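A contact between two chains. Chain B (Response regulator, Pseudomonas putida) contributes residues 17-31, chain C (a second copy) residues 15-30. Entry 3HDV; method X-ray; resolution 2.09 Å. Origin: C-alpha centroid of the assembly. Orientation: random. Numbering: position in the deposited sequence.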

# COMPACT_ATOMS: atom_id res chain seq x y z
N ALA B 17 -5.39 -5.21 5.05
CA ALA B 17 -4.00 -5.00 5.49
C ALA B 17 -3.06 -4.62 4.32
O ALA B 17 -2.13 -3.81 4.49
N VAL B 18 -3.32 -5.21 3.15
CA VAL B 18 -2.54 -4.94 1.96
C VAL B 18 -2.68 -3.50 1.56
O VAL B 18 -1.66 -2.81 1.37
N ASN B 19 -3.90 -3.02 1.43
CA ASN B 19 -4.12 -1.63 1.10
C ASN B 19 -3.62 -0.69 2.18
O ASN B 19 -2.98 0.27 1.88
N ARG B 20 -3.94 -1.00 3.41
CA ARG B 20 -3.47 -0.19 4.53
C ARG B 20 -1.98 0.01 4.47
O ARG B 20 -1.50 1.14 4.51
N GLU B 21 -1.22 -1.09 4.37
CA GLU B 21 0.24 -0.99 4.26
C GLU B 21 0.75 -0.27 3.00
O GLU B 21 1.76 0.43 3.09
N ALA B 22 0.05 -0.42 1.87
CA ALA B 22 0.40 0.28 0.58
C ALA B 22 0.32 1.78 0.73
O ALA B 22 1.25 2.49 0.34
N LEU B 23 -0.75 2.26 1.35
CA LEU B 23 -0.95 3.68 1.58
C LEU B 23 0.04 4.20 2.61
O LEU B 23 0.58 5.30 2.47
N ILE B 24 0.30 3.43 3.65
CA ILE B 24 1.34 3.88 4.62
C ILE B 24 2.71 4.06 3.91
O ILE B 24 3.40 5.07 4.12
N LEU B 25 3.06 3.09 3.06
CA LEU B 25 4.29 3.17 2.28
C LEU B 25 4.29 4.42 1.35
O LEU B 25 5.30 5.11 1.22
N TYR B 26 3.18 4.67 0.68
CA TYR B 26 3.08 5.80 -0.22
C TYR B 26 3.29 7.08 0.58
O TYR B 26 4.12 7.91 0.19
N LEU B 27 2.58 7.24 1.70
CA LEU B 27 2.75 8.43 2.57
C LEU B 27 4.17 8.60 3.04
O LEU B 27 4.76 9.69 2.92
N LYS B 28 4.74 7.52 3.57
CA LYS B 28 6.17 7.52 3.97
C LYS B 28 7.16 7.80 2.80
O LYS B 28 8.10 8.59 2.97
N SER B 29 6.92 7.23 1.62
CA SER B 29 7.80 7.50 0.46
C SER B 29 7.80 8.99 0.08
O SER B 29 8.73 9.45 -0.59
N ARG B 30 6.76 9.72 0.52
CA ARG B 30 6.61 11.17 0.25
C ARG B 30 6.96 12.01 1.47
O ARG B 30 6.60 13.18 1.53
N GLY B 31 7.66 11.40 2.43
CA GLY B 31 8.08 12.05 3.66
C GLY B 31 7.05 12.30 4.75
O GLY B 31 7.31 13.11 5.67
N ASP C 15 1.17 -6.99 -6.73
CA ASP C 15 -0.26 -7.27 -6.84
C ASP C 15 -1.09 -6.15 -6.24
O ASP C 15 -2.27 -6.35 -5.92
N ASN C 16 -0.49 -4.98 -6.08
CA ASN C 16 -1.17 -3.85 -5.51
C ASN C 16 -0.74 -2.53 -6.14
O ASN C 16 0.40 -2.18 -6.08
N ALA C 17 -1.69 -1.83 -6.71
CA ALA C 17 -1.44 -0.64 -7.54
C ALA C 17 -0.81 0.49 -6.76
O ALA C 17 0.02 1.24 -7.29
N VAL C 18 -1.25 0.68 -5.53
CA VAL C 18 -0.61 1.72 -4.70
C VAL C 18 0.85 1.39 -4.41
O VAL C 18 1.70 2.28 -4.40
N ASN C 19 1.16 0.14 -4.08
CA ASN C 19 2.57 -0.24 -3.83
C ASN C 19 3.41 0.07 -5.07
O ASN C 19 4.54 0.59 -4.94
N ARG C 20 2.90 -0.31 -6.26
CA ARG C 20 3.66 -0.12 -7.50
C ARG C 20 3.88 1.35 -7.69
O ARG C 20 4.99 1.78 -7.93
N GLU C 21 2.81 2.14 -7.53
CA GLU C 21 2.90 3.59 -7.73
C GLU C 21 3.86 4.30 -6.76
O GLU C 21 4.65 5.19 -7.15
N ALA C 22 3.83 3.88 -5.50
CA ALA C 22 4.77 4.39 -4.50
C ALA C 22 6.20 4.25 -4.97
O ALA C 22 6.99 5.22 -4.94
N LEU C 23 6.54 3.05 -5.42
CA LEU C 23 7.88 2.80 -5.89
C LEU C 23 8.22 3.51 -7.20
O LEU C 23 9.32 4.06 -7.34
N ILE C 24 7.31 3.47 -8.17
CA ILE C 24 7.49 4.18 -9.46
C ILE C 24 7.74 5.67 -9.23
O ILE C 24 8.74 6.21 -9.68
N LEU C 25 6.87 6.33 -8.47
CA LEU C 25 7.08 7.74 -8.13
C LEU C 25 8.41 7.99 -7.41
O LEU C 25 9.10 8.97 -7.69
N TYR C 26 8.78 7.12 -6.47
CA TYR C 26 10.01 7.31 -5.74
C TYR C 26 11.22 7.24 -6.68
O TYR C 26 12.19 8.00 -6.54
N LEU C 27 11.19 6.31 -7.61
CA LEU C 27 12.30 6.17 -8.52
C LEU C 27 12.35 7.38 -9.45
O LEU C 27 13.41 7.98 -9.64
N LYS C 28 11.18 7.75 -9.97
CA LYS C 28 11.05 8.79 -10.99
C LYS C 28 11.47 10.11 -10.41
O LYS C 28 12.23 10.84 -11.02
N SER C 29 11.04 10.40 -9.19
CA SER C 29 11.43 11.64 -8.55
C SER C 29 12.93 11.68 -8.26
O SER C 29 13.44 12.69 -7.79
N ARG C 30 13.64 10.59 -8.55
CA ARG C 30 15.11 10.51 -8.39
C ARG C 30 15.79 10.21 -9.72
O ARG C 30 16.90 9.66 -9.74

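The two helices, 17-29 of chain B and 17-28 of chain C, run nearly parallel: their axes make an angle of 15° and approach to 8.3 Å. In the backbone register, Ala B22 CA is 4.9 Å from Asn C19 CA and Tyr B26 CA 4.8 Å from Ala C22 CA. The two stretches together bury 707 Å², and no direct hydrogen bond links them; side-chain packing and one bridging water make up the contact.

Along chain C, Asn C16 comes first, at the N-cap position with chi1 t. Its CA-to-CB bond points toward chain B, and its amide lies against the methyl of Ala B22 and the CG1 branch of Val B18 (chi1 t); the modelled amide is probably turned over, so its individual atoms carry no weight.

Val C18, also t, points toward chain B and fills a hole formed by Asn B19, Ala B22, Leu B23 and Tyr B26. Val C18 CB is 3.6 Å from Ala B22 CB, while Val C18 CG1 reaches Ala B22 O at 3.5 Å and Tyr B26 CB at 4.0 Å. Asn C19 (chi1 m) starts sideways, but its end comes nearer and packs against Ala B22 and Leu B25.

Glu C21 (t, p) makes a looser contact, its CG 4.4 Å from Tyr B26 CE1. Ala C22 points toward chain B, and the ring of Tyr B26 (chi1 t, chi2 84°) packs against it, Tyr B26 CD1 3.8 Å from Ala C22 CB. Ala C22 CA lies at the edge of that ring, near its plane, 3.6 Å from Tyr B26 CD1. The tyrosine is a knob among Val C18, Glu C21, Ala C22 and Leu C25. Leu B25 (t, p) adds further apolar contacts, its CD2 4.2 Å from Ala C22 CB and 4.3 Å from Leu C23 CD1.

Water 1 supplies the polar bridge, donating to Ala C22 O at 2.7 Å and to Ser B29 OG at 2.6 Å. Ser B29 (p) in turn donates from OG to Tyr B26 O at 2.8 Å, which accounts for both roles of the hydroxyl.

Leu C25 (t, p) points toward chain B; its CD2 lies 3.6 Å from both Tyr B26 OH and Arg B30 CD. Arg B30 starts away, yet its m, m, m chain brings its end back. Tyr C26 (t) turns its ring edge to Ser B29, with CD1 3.8 Å from Ser B29 O. Finally, Ser C29 CB sits at the guanidinium edge, 4.3 Å from Arg B30 NH1.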

# COMPACT_ATOMS: atom_id res chain seq x y z
CB ALA B 17 -3.44 -6.26 6.22
CB VAL B 18 -2.94 -5.89 0.78
CG1 VAL B 18 -2.24 -5.48 -0.52
CG2 VAL B 18 -2.56 -7.30 1.15
CB ASN B 19 -5.56 -1.26 0.77
CG ASN B 19 -5.74 0.29 0.60
OD1 ASN B 19 -5.29 0.90 -0.37
ND2 ASN B 19 -6.37 0.92 1.59
CB ARG B 20 -3.89 -0.86 5.86
CG ARG B 20 -3.76 0.07 7.12
CD ARG B 20 -4.24 -0.71 8.35
NE ARG B 20 -3.46 -1.92 8.65
CZ ARG B 20 -4.01 -3.16 8.71
NH1 ARG B 20 -5.30 -3.34 8.52
NH2 ARG B 20 -3.26 -4.20 9.01
CB GLU B 21 0.94 -2.36 4.48
CG GLU B 21 0.82 -2.88 6.00
CD GLU B 21 1.50 -2.00 7.15
OE1 GLU B 21 2.54 -1.23 6.94
OE2 GLU B 21 0.96 -2.11 8.32
CB ALA B 22 -0.46 -0.20 -0.59
CB LEU B 23 -2.37 3.98 2.03
CG LEU B 23 -2.94 5.39 2.04
CD1 LEU B 23 -2.59 6.21 0.70
CD2 LEU B 23 -4.45 5.36 2.26
CB ILE B 24 1.47 2.93 5.80
CG1 ILE B 24 0.21 3.07 6.66
CG2 ILE B 24 2.76 3.25 6.54
CD1 ILE B 24 0.07 1.98 7.76
CB LEU B 25 4.47 1.90 1.43
CG LEU B 25 5.68 1.92 0.49
CD1 LEU B 25 6.98 1.98 1.32
CD2 LEU B 25 5.64 0.69 -0.44
CB TYR B 26 1.76 5.81 -0.99
CG TYR B 26 1.70 6.88 -2.07
CD1 TYR B 26 2.25 6.65 -3.34
CD2 TYR B 26 1.13 8.14 -1.81
CE1 TYR B 26 2.23 7.66 -4.34
CE2 TYR B 26 1.10 9.15 -2.80
CZ TYR B 26 1.65 8.90 -4.06
OH TYR B 26 1.60 9.88 -5.05
CB LEU B 27 1.77 8.41 3.75
CG LEU B 27 0.31 8.57 3.31
CD1 LEU B 27 -0.68 8.20 4.46
CD2 LEU B 27 0.06 10.01 2.82
CB LYS B 28 6.55 6.29 4.82
CG LYS B 28 5.71 6.17 6.18
CD LYS B 28 6.33 5.07 7.08
CE LYS B 28 5.64 4.89 8.38
NZ LYS B 28 6.27 3.78 9.20
CB SER B 29 7.44 6.67 -0.77
OG SER B 29 6.29 7.18 -1.40
CB ARG B 30 5.18 11.50 -0.21
CG ARG B 30 4.78 10.82 -1.53
CD ARG B 30 5.75 11.19 -2.64
NE ARG B 30 5.71 12.63 -2.90
CZ ARG B 30 6.58 13.31 -3.65
NH1 ARG B 30 7.61 12.70 -4.26
NH2 ARG B 30 6.41 14.63 -3.78
CB ASP C 15 -0.59 -8.60 -6.17
CG ASP C 15 -0.90 -9.70 -7.17
OD1 ASP C 15 -0.52 -9.56 -8.35
OD2 ASP C 15 -1.53 -10.71 -6.77
CB ASN C 16 -0.99 -3.78 -4.00
CG ASN C 16 -1.72 -2.63 -3.38
OD1 ASN C 16 -2.78 -2.78 -2.88
ND2 ASN C 16 -1.16 -1.49 -3.45
CB ALA C 17 -2.76 -0.13 -8.23
CB VAL C 18 -1.41 1.95 -3.37
CG1 VAL C 18 -0.71 3.07 -2.49
CG2 VAL C 18 -2.83 2.39 -3.66
CB ASN C 19 2.71 -1.74 -3.54
CG ASN C 19 2.42 -2.11 -2.11
OD1 ASN C 19 2.68 -1.33 -1.19
ND2 ASN C 19 1.92 -3.33 -1.89
CB ARG C 20 2.93 -0.67 -8.75
CG ARG C 20 2.74 -2.15 -8.80
CD ARG C 20 2.29 -2.61 -10.16
NE ARG C 20 1.05 -1.98 -10.63
CZ ARG C 20 -0.15 -2.51 -10.49
NH1 ARG C 20 -0.33 -3.66 -9.83
NH2 ARG C 20 -1.20 -1.86 -10.97
CB GLU C 21 1.49 4.21 -7.70
CG GLU C 21 1.46 5.63 -8.17
CD GLU C 21 2.27 5.82 -9.46
OE1 GLU C 21 1.96 5.10 -10.48
OE2 GLU C 21 3.23 6.66 -9.40
CB ALA C 22 4.57 3.67 -3.16
CB LEU C 23 8.11 1.30 -6.05
CG LEU C 23 8.99 0.57 -5.03
CD1 LEU C 23 8.51 0.80 -3.65
CD2 LEU C 23 9.09 -0.96 -5.30
CB ILE C 24 6.30 3.92 -10.43
CG1 ILE C 24 6.24 2.44 -10.81
CG2 ILE C 24 6.41 4.80 -11.73
CD1 ILE C 24 4.89 2.02 -11.35
CB LEU C 25 5.92 8.30 -7.32
CG LEU C 25 6.13 9.77 -6.90
CD1 LEU C 25 6.34 10.74 -8.17
CD2 LEU C 25 5.02 10.26 -6.00
CB TYR C 26 10.13 6.22 -4.69
CG TYR C 26 11.24 6.41 -3.70
CD1 TYR C 26 11.06 7.24 -2.59
CD2 TYR C 26 12.48 5.77 -3.86
CE1 TYR C 26 12.07 7.44 -1.64
CE2 TYR C 26 13.53 5.96 -2.89
CZ TYR C 26 13.30 6.80 -1.78
OH TYR C 26 14.25 7.02 -0.79
CB LEU C 27 12.21 4.86 -9.30
CG LEU C 27 12.43 3.62 -8.44
CD1 LEU C 27 12.04 2.36 -9.20
CD2 LEU C 27 13.87 3.56 -7.98
CB LYS C 28 9.62 8.87 -11.53
CG LYS C 28 9.24 7.77 -12.61
CD LYS C 28 8.08 8.30 -13.47
CE LYS C 28 7.23 7.23 -14.12
NZ LYS C 28 5.74 7.57 -13.95
CB SER C 29 10.61 11.86 -7.28
OG SER C 29 11.22 11.23 -6.18
CB ARG C 30 15.50 9.43 -7.37
CG ARG C 30 15.54 9.95 -5.96
CD ARG C 30 15.04 8.96 -4.95
NE ARG C 30 14.74 9.65 -3.70
CZ ARG C 30 13.53 10.07 -3.37
NH1 ARG C 30 12.47 9.84 -4.16
NH2 ARG C 30 13.36 10.72 -2.23
O HOH W 1 6.51 7.72 -3.97